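Local coordinates for protein glycosyl transferase family 8 (PDB 5GVV) that transfers galactose from UDP-galactose to the terminal glucose of an already glycosylated serine-rich repeat protein, using a manganese-binding GT-A glycosyltransferase domain, at residues 21-26 / 107-112; 196-201 / 224-229; 217-222 / 241-246. All coordinates share one frame; numbering follows the deposited sequence.

Contact 1. Residues 21-26 / 107-112; sequences ETAMKS and SDLIVT. With MN (manganese (II) ion), chain C; UDP (uridine-5'-diphosphate), chain D.
Ala23 and Ser26 rest on strand 109-111 where helical residues 21-26 run nearly parallel to it, the two short axes 17° apart and 6.6 Å at their closest. The small side chains of Ala23 and Ser26, which point at the strand, are consistent with so close a passage. Ala23 sets its CB against the strand backbone, 3.3 Å from Leu109 O, with Ser107 O a little farther off. One turn on, Ser26 OG stands between its backbone N and carbonyl carbon (chi1 66°), where it serves both sides: it donates to Ala23 O of its helix at 2.7 Å and accepts from Val111 N at 2.9 Å. The second bond is nearly straight (168° at the hydrogen). Beside it, Ile110 CG2 packs on Ser26 CB, while Ile110 CD1 meets Thr22 CG2 at 3.7 Å; Thr22 OG1 turns back to Arg18 O in the helix. At the start of the other segment, Ser107 holds the UDP ribose, N bonding to O3' and OG to O2', each at 3.0 Å. Asp108 grips manganese through both OD1 and OD2 as the second aspartate of the DxD motif, with Asp106 and His227 as further protein ligands. The buried serine hydroxyl keeps its proton within the helix and takes the strand N-H on its acceptor side, so a single hydrogen bond joins helix to strand, just beyond the residues that hold nucleotide and metal.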
loop_
_atom_site.group_PDB
_atom_site.type_symbol
_atom_site.label_atom_id
_atom_site.label_comp_id
_atom_site.label_asym_id
_atom_site.label_seq_id
_atom_site.Cartn_x
_atom_site.Cartn_y
_atom_site.Cartn_z
ATOM N N GLU A 21 6.670 2.816 -4.275
ATOM C CA GLU A 21 6.725 1.665 -5.170
ATOM C C GLU A 21 6.233 2.003 -6.571
ATOM O O GLU A 21 6.797 1.528 -7.558
ATOM C CB GLU A 21 5.941 0.473 -4.598
ATOM C CG GLU A 21 6.189 -0.821 -5.369
ATOM C CD GLU A 21 5.600 -2.049 -4.697
ATOM O OE1 GLU A 21 5.244 -1.972 -3.498
ATOM O OE2 GLU A 21 5.498 -3.094 -5.376
ATOM N N THR A 22 5.178 2.812 -6.654
ATOM C CA THR A 22 4.667 3.286 -7.938
ATOM C C THR A 22 5.706 4.117 -8.697
ATOM O O THR A 22 5.884 3.949 -9.902
ATOM C CB THR A 22 3.389 4.111 -7.753
ATOM O OG1 THR A 22 2.359 3.270 -7.215
ATOM C CG2 THR A 22 2.914 4.674 -9.087
ATOM N N ALA A 23 6.389 5.015 -7.994
ATOM C CA ALA A 23 7.413 5.844 -8.634
ATOM C C ALA A 23 8.567 4.977 -9.128
ATOM O O ALA A 23 9.075 5.178 -10.234
ATOM C CB ALA A 23 7.913 6.898 -7.676
HETATM N N MSE A 24 8.990 3.996 -8.314
HETATM C CA MSE A 24 10.044 3.082 -8.716
HETATM C C MSE A 24 9.616 2.242 -9.879
HETATM O O MSE A 24 10.365 2.015 -10.808
HETATM C CB MSE A 24 10.545 2.172 -7.544
HETATM C CG MSE A 24 11.265 2.922 -6.448
HETATM SE SE MSE A 24 11.652 1.661 -4.929
HETATM C CE MSE A 24 12.344 0.402 -6.220
ATOM N N LYS A 25 8.387 1.725 -9.856
ATOM C CA LYS A 25 7.875 0.946 -10.988
ATOM C C LYS A 25 7.950 1.728 -12.298
ATOM O O LYS A 25 8.368 1.187 -13.324
ATOM C CB LYS A 25 6.438 0.481 -10.734
ATOM C CG LYS A 25 6.353 -0.802 -9.922
ATOM C CD LYS A 25 4.990 -1.483 -10.036
ATOM C CE LYS A 25 3.925 -0.784 -9.217
ATOM N NZ LYS A 25 2.744 -1.676 -8.957
ATOM N N SER A 26 7.551 2.996 -12.266
ATOM C CA SER A 26 7.570 3.818 -13.478
ATOM C C SER A 26 9.006 4.028 -13.960
ATOM O O SER A 26 9.274 3.972 -15.162
ATOM C CB SER A 26 6.856 5.154 -13.250
ATOM O OG SER A 26 7.536 5.979 -12.320
ATOM N N SER A 107 8.782 10.896 -4.439
ATOM C CA SER A 107 8.026 9.680 -4.721
ATOM C C SER A 107 6.578 9.969 -5.100
ATOM O O SER A 107 5.796 9.039 -5.330
ATOM C CB SER A 107 8.076 8.739 -3.527
ATOM O OG SER A 107 7.628 9.419 -2.375
ATOM N N ASP A 108 6.221 11.251 -5.152
ATOM C CA ASP A 108 4.924 11.660 -5.680
ATOM C C ASP A 108 5.098 11.997 -7.157
ATOM O O ASP A 108 4.596 13.011 -7.645
ATOM C CB ASP A 108 4.386 12.874 -4.918
ATOM C CG ASP A 108 5.321 14.067 -4.988
ATOM O OD1 ASP A 108 6.543 13.862 -5.165
ATOM O OD2 ASP A 108 4.839 15.215 -4.844
ATOM N N LEU A 109 5.833 11.147 -7.865
ATOM C CA LEU A 109 6.085 11.385 -9.277
ATOM C C LEU A 109 6.094 10.109 -10.099
ATOM O O LEU A 109 6.130 8.994 -9.554
ATOM C CB LEU A 109 7.386 12.175 -9.483
ATOM C CG LEU A 109 8.716 11.633 -8.967
ATOM C CD1 LEU A 109 9.256 10.534 -9.860
ATOM C CD2 LEU A 109 9.733 12.765 -8.851
ATOM N N ILE A 110 6.072 10.297 -11.415
ATOM C CA ILE A 110 6.027 9.208 -12.382
ATOM C C ILE A 110 7.042 9.457 -13.501
ATOM O O ILE A 110 7.052 10.535 -14.095
ATOM C CB ILE A 110 4.640 9.125 -13.032
ATOM C CG1 ILE A 110 3.573 8.738 -12.001
ATOM C CG2 ILE A 110 4.647 8.137 -14.192
ATOM C CD1 ILE A 110 3.609 7.265 -11.593
ATOM N N VAL A 111 7.872 8.458 -13.794
ATOM C CA VAL A 111 8.786 8.506 -14.935
ATOM C C VAL A 111 8.097 7.829 -16.117
ATOM O O VAL A 111 7.556 6.726 -15.974
ATOM C CB VAL A 111 10.106 7.778 -14.610
ATOM C CG1 VAL A 111 11.048 7.767 -15.820
ATOM C CG2 VAL A 111 10.773 8.418 -13.395
ATOM N N THR A 112 8.098 8.487 -17.276
ATOM C CA THR A 112 7.355 7.987 -18.431
ATOM C C THR A 112 8.242 7.536 -19.586
ATOM O O THR A 112 7.733 7.090 -20.619
ATOM C CB THR A 112 6.382 9.049 -18.997
ATOM O OG1 THR A 112 7.129 10.132 -19.575
ATOM C CG2 THR A 112 5.463 9.577 -17.910
HETATM MN MN MN C . 6.969 15.827 -4.552
HETATM N N1 UDP D . 7.147 11.895 2.064
HETATM C C2 UDP D . 6.970 10.693 2.721
HETATM N N3 UDP D . 5.817 10.446 3.442
HETATM C C4 UDP D . 4.830 11.409 3.511
HETATM C C5 UDP D . 5.009 12.620 2.844
HETATM C C6 UDP D . 6.225 12.896 2.220
HETATM O O2 UDP D . 7.850 9.838 2.661
HETATM O O4 UDP D . 3.798 11.186 4.152
HETATM C "C1'" UDP D . 8.394 12.121 1.301
HETATM C "C2'" UDP D . 8.194 11.673 -0.139
HETATM O "O2'" UDP D . 9.394 11.148 -0.661
HETATM C "C3'" UDP D . 7.867 12.957 -0.865
HETATM C "C4'" UDP D . 8.677 13.981 -0.079
HETATM O "O4'" UDP D . 8.707 13.504 1.255
HETATM O "O3'" UDP D . 8.253 12.885 -2.222
HETATM C "C5'" UDP D . 8.076 15.383 -0.144
HETATM O "O5'" UDP D . 6.669 15.271 -0.152
HETATM P PA UDP D . 5.851 15.898 -1.383
HETATM O O1A UDP D . 6.336 15.215 -2.600
HETATM O O2A UDP D . 4.393 15.718 -1.188
HETATM O O3A UDP D . 6.231 17.469 -1.397
HETATM P PB UDP D . 6.069 18.405 -2.705
HETATM O O1B UDP D . 6.798 19.681 -2.512
HETATM O O2B UDP D . 4.630 18.709 -2.881
HETATM O O3B UDP D . 6.589 17.700 -3.902
#

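Contact 2. Residues 196-201 / 224-229; sequences YNFQIG and LILHYI. With MN (manganese (II) ion), chain C; UDP (uridine-5'-diphosphate), chain D.
His227 and Asn197 meet where the loop 196-201 runs beside strand 225-227. His227 CB lies 3.2 Å from Asn197 OD1 and also packs near Gln199 CG. With CG anti to the backbone N (chi1 -167°), the ring extends alongside the asparagine side chain, their planes 31° apart. His227 ND1 donates to Asn197 OD1 at 3.0 Å, reaching a lone pair in the carbonyl plane, although the bond is bent to 138° at the hydrogen. Asn197 ND2 in turn bonds to Asn142 OD1. At the tip, His227 NE2 binds manganese at 2.1 Å, and Ile229 CG2 lies over the centre of one ring face. Donation from ND1 is consistent with NE2 offering its lone pair to the metal, and the asparagine helps fix the ring's rotation.

Backbone bonds engage both the N and the O of His227. Phe198 N donates to Ile225 O and Phe198 O accepts from His227 N, the latter at 2.8 Å and almost straight, forming a single beta bridge between Phe198 and Leu226; Ile200 N reaches the same Phe198 oxygen from the opposite face. Gly201 N then bonds to His227 O at 3.2 Å, and the glycine CA lies against Ile229 O. Hydrophobic contacts flank the bridge: Tyr196 CE1 touches Leu224 CD1 at 3.5 Å, and Ile200 CG2 sits over one face of the Tyr228 ring, 3.9 Å from its centroid. Tyr228 OH bonds to Leu243 O. Gln199, at the centre of an inverse gamma turn, sends NE2 back to Asn197 O, while its OE1 accepts from Cys134 N. Asn197 is therefore a second-shell residue in the metal site of a GT-A glycosyltransferase, where a histidine joins the DxD aspartates on manganese beside the UDP diphosphate.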
loop_
_atom_site.group_PDB
_atom_site.type_symbol
_atom_site.label_atom_id
_atom_site.label_comp_id
_atom_site.label_asym_id
_atom_site.label_seq_id
_atom_site.Cartn_x
_atom_site.Cartn_y
_atom_site.Cartn_z
ATOM N N TYR A 196 11.727 17.387 -17.250
ATOM C CA TYR A 196 12.429 16.481 -16.338
ATOM C C TYR A 196 11.956 16.659 -14.895
ATOM O O TYR A 196 12.438 15.988 -13.974
ATOM C CB TYR A 196 13.938 16.676 -16.450
ATOM C CG TYR A 196 14.520 16.072 -17.706
ATOM C CD1 TYR A 196 14.531 14.698 -17.884
ATOM C CD2 TYR A 196 15.063 16.871 -18.704
ATOM C CE1 TYR A 196 15.061 14.132 -19.017
ATOM C CE2 TYR A 196 15.596 16.314 -19.847
ATOM C CZ TYR A 196 15.593 14.941 -19.996
ATOM O OH TYR A 196 16.124 14.368 -21.128
ATOM N N ASN A 197 11.009 17.573 -14.722
ATOM C CA ASN A 197 10.303 17.769 -13.459
ATOM C C ASN A 197 9.055 18.583 -13.772
ATOM O O ASN A 197 8.967 19.765 -13.423
ATOM C CB ASN A 197 11.180 18.511 -12.451
ATOM C CG ASN A 197 10.593 18.514 -11.046
ATOM O OD1 ASN A 197 9.420 18.192 -10.839
ATOM N ND2 ASN A 197 11.406 18.902 -10.078
ATOM N N PHE A 198 8.104 17.951 -14.452
ATOM C CA PHE A 198 6.923 18.645 -14.952
ATOM C C PHE A 198 5.857 18.645 -13.866
ATOM O O PHE A 198 5.204 17.619 -13.605
ATOM C CB PHE A 198 6.414 17.959 -16.220
ATOM C CG PHE A 198 5.426 18.781 -17.013
ATOM C CD1 PHE A 198 4.074 18.763 -16.697
ATOM C CD2 PHE A 198 5.856 19.570 -18.076
ATOM C CE1 PHE A 198 3.161 19.521 -17.429
ATOM C CE2 PHE A 198 4.950 20.325 -18.815
ATOM C CZ PHE A 198 3.601 20.297 -18.488
ATOM N N GLN A 199 5.685 19.801 -13.233
ATOM C CA GLN A 199 4.875 19.898 -12.027
ATOM C C GLN A 199 3.380 20.043 -12.309
ATOM O O GLN A 199 2.770 21.097 -12.089
ATOM C CB GLN A 199 5.427 21.002 -11.123
ATOM C CG GLN A 199 6.853 20.674 -10.641
ATOM C CD GLN A 199 7.741 21.893 -10.526
ATOM O OE1 GLN A 199 7.415 22.839 -9.811
ATOM N NE2 GLN A 199 8.875 21.881 -11.232
ATOM N N ILE A 200 2.799 18.946 -12.783
ATOM C CA ILE A 200 1.384 18.882 -13.114
ATOM C C ILE A 200 0.514 19.071 -11.866
ATOM O O ILE A 200 -0.679 19.377 -11.962
ATOM C CB ILE A 200 1.064 17.536 -13.801
ATOM C CG1 ILE A 200 -0.263 17.604 -14.560
ATOM C CG2 ILE A 200 1.081 16.390 -12.796
ATOM C CD1 ILE A 200 -0.154 18.293 -15.906
ATOM N N GLY A 201 1.118 18.904 -10.691
ATOM C CA GLY A 201 0.405 19.106 -9.443
ATOM C C GLY A 201 0.072 20.571 -9.198
ATOM O O GLY A 201 -0.768 20.890 -8.350
ATOM N N LEU A 224 8.830 13.571 -19.585
ATOM C CA LEU A 224 9.571 12.429 -19.051
ATOM C C LEU A 224 9.362 12.231 -17.551
ATOM O O LEU A 224 9.358 11.092 -17.063
ATOM C CB LEU A 224 11.064 12.536 -19.388
ATOM C CG LEU A 224 11.426 12.137 -20.818
ATOM C CD1 LEU A 224 12.862 12.498 -21.187
ATOM C CD2 LEU A 224 11.194 10.652 -21.004
ATOM N N ILE A 225 9.194 13.326 -16.813
ATOM C CA ILE A 225 8.925 13.209 -15.380
ATOM C C ILE A 225 7.721 14.045 -14.942
ATOM O O ILE A 225 7.725 15.271 -15.069
ATOM C CB ILE A 225 10.169 13.536 -14.525
ATOM C CG1 ILE A 225 11.294 12.543 -14.835
ATOM C CG2 ILE A 225 9.816 13.481 -13.044
ATOM C CD1 ILE A 225 12.540 12.667 -13.952
ATOM N N LEU A 226 6.691 13.365 -14.433
ATOM C CA LEU A 226 5.477 14.025 -13.952
ATOM C C LEU A 226 5.499 14.132 -12.437
ATOM O O LEU A 226 5.509 13.111 -11.749
ATOM C CB LEU A 226 4.236 13.228 -14.359
ATOM C CG LEU A 226 3.846 13.176 -15.828
ATOM C CD1 LEU A 226 2.647 12.267 -16.016
ATOM C CD2 LEU A 226 3.544 14.576 -16.340
ATOM N N HIS A 227 5.466 15.358 -11.918
ATOM C CA HIS A 227 5.562 15.585 -10.478
ATOM C C HIS A 227 4.232 16.096 -9.926
ATOM O O HIS A 227 3.815 17.225 -10.214
ATOM C CB HIS A 227 6.689 16.581 -10.176
ATOM C CG HIS A 227 7.067 16.654 -8.731
ATOM N ND1 HIS A 227 8.057 17.494 -8.260
ATOM C CD2 HIS A 227 6.604 15.981 -7.648
ATOM C CE1 HIS A 227 8.181 17.340 -6.956
ATOM N NE2 HIS A 227 7.308 16.430 -6.557
ATOM N N TYR A 228 3.561 15.260 -9.138
ATOM C CA TYR A 228 2.273 15.637 -8.569
ATOM C C TYR A 228 2.428 16.395 -7.250
ATOM O O TYR A 228 2.024 15.903 -6.188
ATOM C CB TYR A 228 1.402 14.394 -8.363
ATOM C CG TYR A 228 1.067 13.670 -9.648
ATOM C CD1 TYR A 228 -0.058 14.013 -10.384
ATOM C CD2 TYR A 228 1.871 12.641 -10.115
ATOM C CE1 TYR A 228 -0.372 13.352 -11.552
ATOM C CE2 TYR A 228 1.575 11.980 -11.286
ATOM C CZ TYR A 228 0.452 12.341 -12.000
ATOM O OH TYR A 228 0.151 11.678 -13.167
ATOM N N ILE A 229 3.006 17.592 -7.322
ATOM C CA ILE A 229 3.201 18.433 -6.145
ATOM C C ILE A 229 1.859 18.857 -5.562
ATOM O O ILE A 229 0.813 18.662 -6.193
ATOM C CB ILE A 229 4.020 19.700 -6.474
ATOM C CG1 ILE A 229 3.241 20.611 -7.436
ATOM C CG2 ILE A 229 5.374 19.329 -7.070
ATOM C CD1 ILE A 229 3.883 21.976 -7.651
HETATM MN MN MN C . 6.969 15.827 -4.552
HETATM N N1 UDP D . 7.147 11.895 2.064
HETATM C C2 UDP D . 6.970 10.693 2.721
HETATM N N3 UDP D . 5.817 10.446 3.442
HETATM C C4 UDP D . 4.830 11.409 3.511
HETATM C C5 UDP D . 5.009 12.620 2.844
HETATM C C6 UDP D . 6.225 12.896 2.220
HETATM O O2 UDP D . 7.850 9.838 2.661
HETATM O O4 UDP D . 3.798 11.186 4.152
HETATM C "C1'" UDP D . 8.394 12.121 1.301
HETATM C "C2'" UDP D . 8.194 11.673 -0.139
HETATM O "O2'" UDP D . 9.394 11.148 -0.661
HETATM C "C3'" UDP D . 7.867 12.957 -0.865
HETATM C "C4'" UDP D . 8.677 13.981 -0.079
HETATM O "O4'" UDP D . 8.707 13.504 1.255
HETATM O "O3'" UDP D . 8.253 12.885 -2.222
HETATM C "C5'" UDP D . 8.076 15.383 -0.144
HETATM O "O5'" UDP D . 6.669 15.271 -0.152
HETATM P PA UDP D . 5.851 15.898 -1.383
HETATM O O1A UDP D . 6.336 15.215 -2.600
HETATM O O2A UDP D . 4.393 15.718 -1.188
HETATM O O3A UDP D . 6.231 17.469 -1.397
HETATM P PB UDP D . 6.069 18.405 -2.705
HETATM O O1B UDP D . 6.798 19.681 -2.512
HETATM O O2B UDP D . 4.630 18.709 -2.881
HETATM O O3B UDP D . 6.589 17.700 -3.902
#

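Contact 3. Residues 217-222 / 241-246; sequences IPLEPL and GRLREV
Leu219 and Arg242 cross at about a right angle, the leucine bringing CD1 to 3.5 Å from Arg242 NH1. The approach to the guanidinium is oblique, and CZ lies somewhat farther from the same methyl. A bend at chi3 (-59°) sets Arg242 NE, which forms a salt bridge with Asp203; the charge thus has a partner outside the contact, while Leu219 meets NH1. Leu243 projects toward the other segment beside this pair. Its CD2 meets Leu219 CD1 at 4.2 Å and its CD1 meets Leu222 CD1 at 4.3 Å, making it the shared neighbour of both leucines. Leu222 also extends CD2 to Val246 CG2, at 4.2 Å, on the first turn of helix 244-251. No hydrogen bond links the two segments; the interface consists of moderate methyl-methyl contacts and the closer leucine-guanidinium packing. Leu243 and Val246 also touch Leu226 of strand 225-227, and Leu219 touches Phe198, which joins this partly exposed patch to the protein interior. Arg244 turns elsewhere, to a salt bridge with Glu46 of the second subunit. The arrangement is a small hydrophobic patch at the surface of the glycosyltransferase domain, joining the loop before strand 225-227 to the start of helix 244-251.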
loop_
_atom_site.group_PDB
_atom_site.type_symbol
_atom_site.label_atom_id
_atom_site.label_comp_id
_atom_site.label_asym_id
_atom_site.label_seq_id
_atom_site.Cartn_x
_atom_site.Cartn_y
_atom_site.Cartn_z
ATOM N N ILE A 217 0.356 24.376 -22.216
ATOM C CA ILE A 217 1.586 23.611 -22.365
ATOM C C ILE A 217 1.225 22.181 -22.771
ATOM O O ILE A 217 0.413 21.534 -22.113
ATOM C CB ILE A 217 2.431 23.622 -21.071
ATOM C CG1 ILE A 217 2.668 25.062 -20.604
ATOM C CG2 ILE A 217 3.761 22.907 -21.280
ATOM C CD1 ILE A 217 3.670 25.191 -19.462
ATOM N N PRO A 218 1.820 21.696 -23.874
ATOM C CA PRO A 218 1.515 20.382 -24.459
ATOM C C PRO A 218 1.771 19.213 -23.504
ATOM O O PRO A 218 2.795 19.202 -22.812
ATOM C CB PRO A 218 2.485 20.301 -25.646
ATOM C CG PRO A 218 2.758 21.732 -26.010
ATOM C CD PRO A 218 2.791 22.450 -24.688
ATOM N N LEU A 219 0.862 18.239 -23.496
ATOM C CA LEU A 219 0.989 17.053 -22.651
ATOM C C LEU A 219 1.152 15.782 -23.495
ATOM O O LEU A 219 1.315 14.680 -22.956
ATOM C CB LEU A 219 -0.225 16.919 -21.730
ATOM C CG LEU A 219 -0.575 18.118 -20.848
ATOM C CD1 LEU A 219 -1.821 17.846 -20.018
ATOM C CD2 LEU A 219 0.585 18.492 -19.950
ATOM N N GLU A 220 1.087 15.948 -24.815
ATOM C CA GLU A 220 1.339 14.863 -25.758
ATOM C C GLU A 220 2.554 15.232 -26.592
ATOM O O GLU A 220 2.535 16.232 -27.308
ATOM C CB GLU A 220 0.131 14.626 -26.674
ATOM C CG GLU A 220 -0.816 13.522 -26.200
ATOM C CD GLU A 220 -0.175 12.144 -26.238
ATOM O OE1 GLU A 220 -0.510 11.302 -25.375
ATOM O OE2 GLU A 220 0.661 11.902 -27.138
ATOM N N PRO A 221 3.626 14.437 -26.494
ATOM C CA PRO A 221 3.756 13.243 -25.654
ATOM C C PRO A 221 3.982 13.622 -24.195
ATOM O O PRO A 221 4.306 14.778 -23.906
ATOM C CB PRO A 221 5.009 12.572 -26.212
ATOM C CG PRO A 221 5.844 13.718 -26.703
ATOM C CD PRO A 221 4.858 14.714 -27.257
ATOM N N LEU A 222 3.779 12.668 -23.292
ATOM C CA LEU A 222 3.992 12.892 -21.865
ATOM C C LEU A 222 5.387 13.427 -21.575
ATOM O O LEU A 222 6.364 12.983 -22.182
ATOM C CB LEU A 222 3.790 11.585 -21.096
ATOM C CG LEU A 222 2.518 11.346 -20.279
ATOM C CD1 LEU A 222 1.420 12.306 -20.653
ATOM C CD2 LEU A 222 2.050 9.889 -20.407
ATOM N N GLY A 241 -6.489 17.940 -10.450
ATOM C CA GLY A 241 -5.436 18.160 -11.426
ATOM C C GLY A 241 -5.479 17.152 -12.559
ATOM O O GLY A 241 -6.115 16.100 -12.437
ATOM N N ARG A 242 -4.795 17.470 -13.656
ATOM C CA ARG A 242 -4.780 16.606 -14.833
ATOM C C ARG A 242 -3.802 15.448 -14.684
ATOM O O ARG A 242 -2.901 15.493 -13.837
ATOM C CB ARG A 242 -4.412 17.415 -16.080
ATOM C CG ARG A 242 -5.476 18.399 -16.539
ATOM C CD ARG A 242 -4.888 19.403 -17.529
ATOM N NE ARG A 242 -3.789 20.158 -16.933
ATOM C CZ ARG A 242 -2.903 20.866 -17.627
ATOM N NH1 ARG A 242 -2.984 20.919 -18.948
ATOM N NH2 ARG A 242 -1.932 21.521 -17.003
ATOM N N LEU A 243 -4.007 14.414 -15.504
ATOM C CA LEU A 243 -3.098 13.265 -15.623
ATOM C C LEU A 243 -3.195 12.293 -14.452
ATOM O O LEU A 243 -2.275 11.517 -14.210
ATOM C CB LEU A 243 -1.641 13.708 -15.846
ATOM C CG LEU A 243 -1.397 14.572 -17.091
ATOM C CD1 LEU A 243 0.095 14.720 -17.365
ATOM C CD2 LEU A 243 -2.117 14.001 -18.303
ATOM N N ARG A 244 -4.317 12.339 -13.744
ATOM C CA ARG A 244 -4.597 11.407 -12.653
ATOM C C ARG A 244 -4.479 9.957 -13.126
ATOM O O ARG A 244 -3.974 9.089 -12.401
ATOM C CB ARG A 244 -6.006 11.663 -12.116
ATOM C CG ARG A 244 -6.494 10.629 -11.118
ATOM C CD ARG A 244 -7.925 10.899 -10.689
ATOM N NE ARG A 244 -8.395 9.876 -9.758
ATOM C CZ ARG A 244 -8.384 10.007 -8.434
ATOM N NH1 ARG A 244 -7.943 11.126 -7.875
ATOM N NH2 ARG A 244 -8.826 9.019 -7.665
ATOM N N GLU A 245 -4.941 9.701 -14.347
ATOM C CA GLU A 245 -4.947 8.350 -14.912
ATOM C C GLU A 245 -3.551 7.752 -15.102
ATOM O O GLU A 245 -3.379 6.527 -15.079
ATOM C CB GLU A 245 -5.696 8.335 -16.244
ATOM C CG GLU A 245 -5.080 9.213 -17.328
ATOM C CD GLU A 245 -5.483 10.680 -17.211
ATOM O OE1 GLU A 245 -6.226 11.046 -16.268
ATOM O OE2 GLU A 245 -5.054 11.468 -18.079
ATOM N N VAL A 246 -2.555 8.610 -15.298
ATOM C CA VAL A 246 -1.188 8.136 -15.505
ATOM C C VAL A 246 -0.625 7.490 -14.238
ATOM O O VAL A 246 0.049 6.452 -14.306
ATOM C CB VAL A 246 -0.259 9.264 -15.972
ATOM C CG1 VAL A 246 1.164 8.735 -16.176
ATOM C CG2 VAL A 246 -0.791 9.899 -17.254
#

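Contacts 1 and 2 meet through the antiparallel strands 109-111 and 225-227, their centres about 11 Å apart. Leu226 N lies 2.9 Å from Ile110 O, and Tyr228 N is equally far from Asp108 O, both probable hydrogen bonds. This pairing brings the aspartate of contact 1 and the histidine of contact 2 onto one manganese, beside the UDP that both contacts touch. Contact 3 lies farther from the metal: its Leu243 side chain is about 10 Å from that of His227 at the nearest atoms. It nevertheless borders contact 2, centres about 9 Å apart, with Leu243 CD1 3.6 Å from Leu226 CD2. Contact 1 reaches it through Ile110 CG2, 4.1 Å from Val246 CG1.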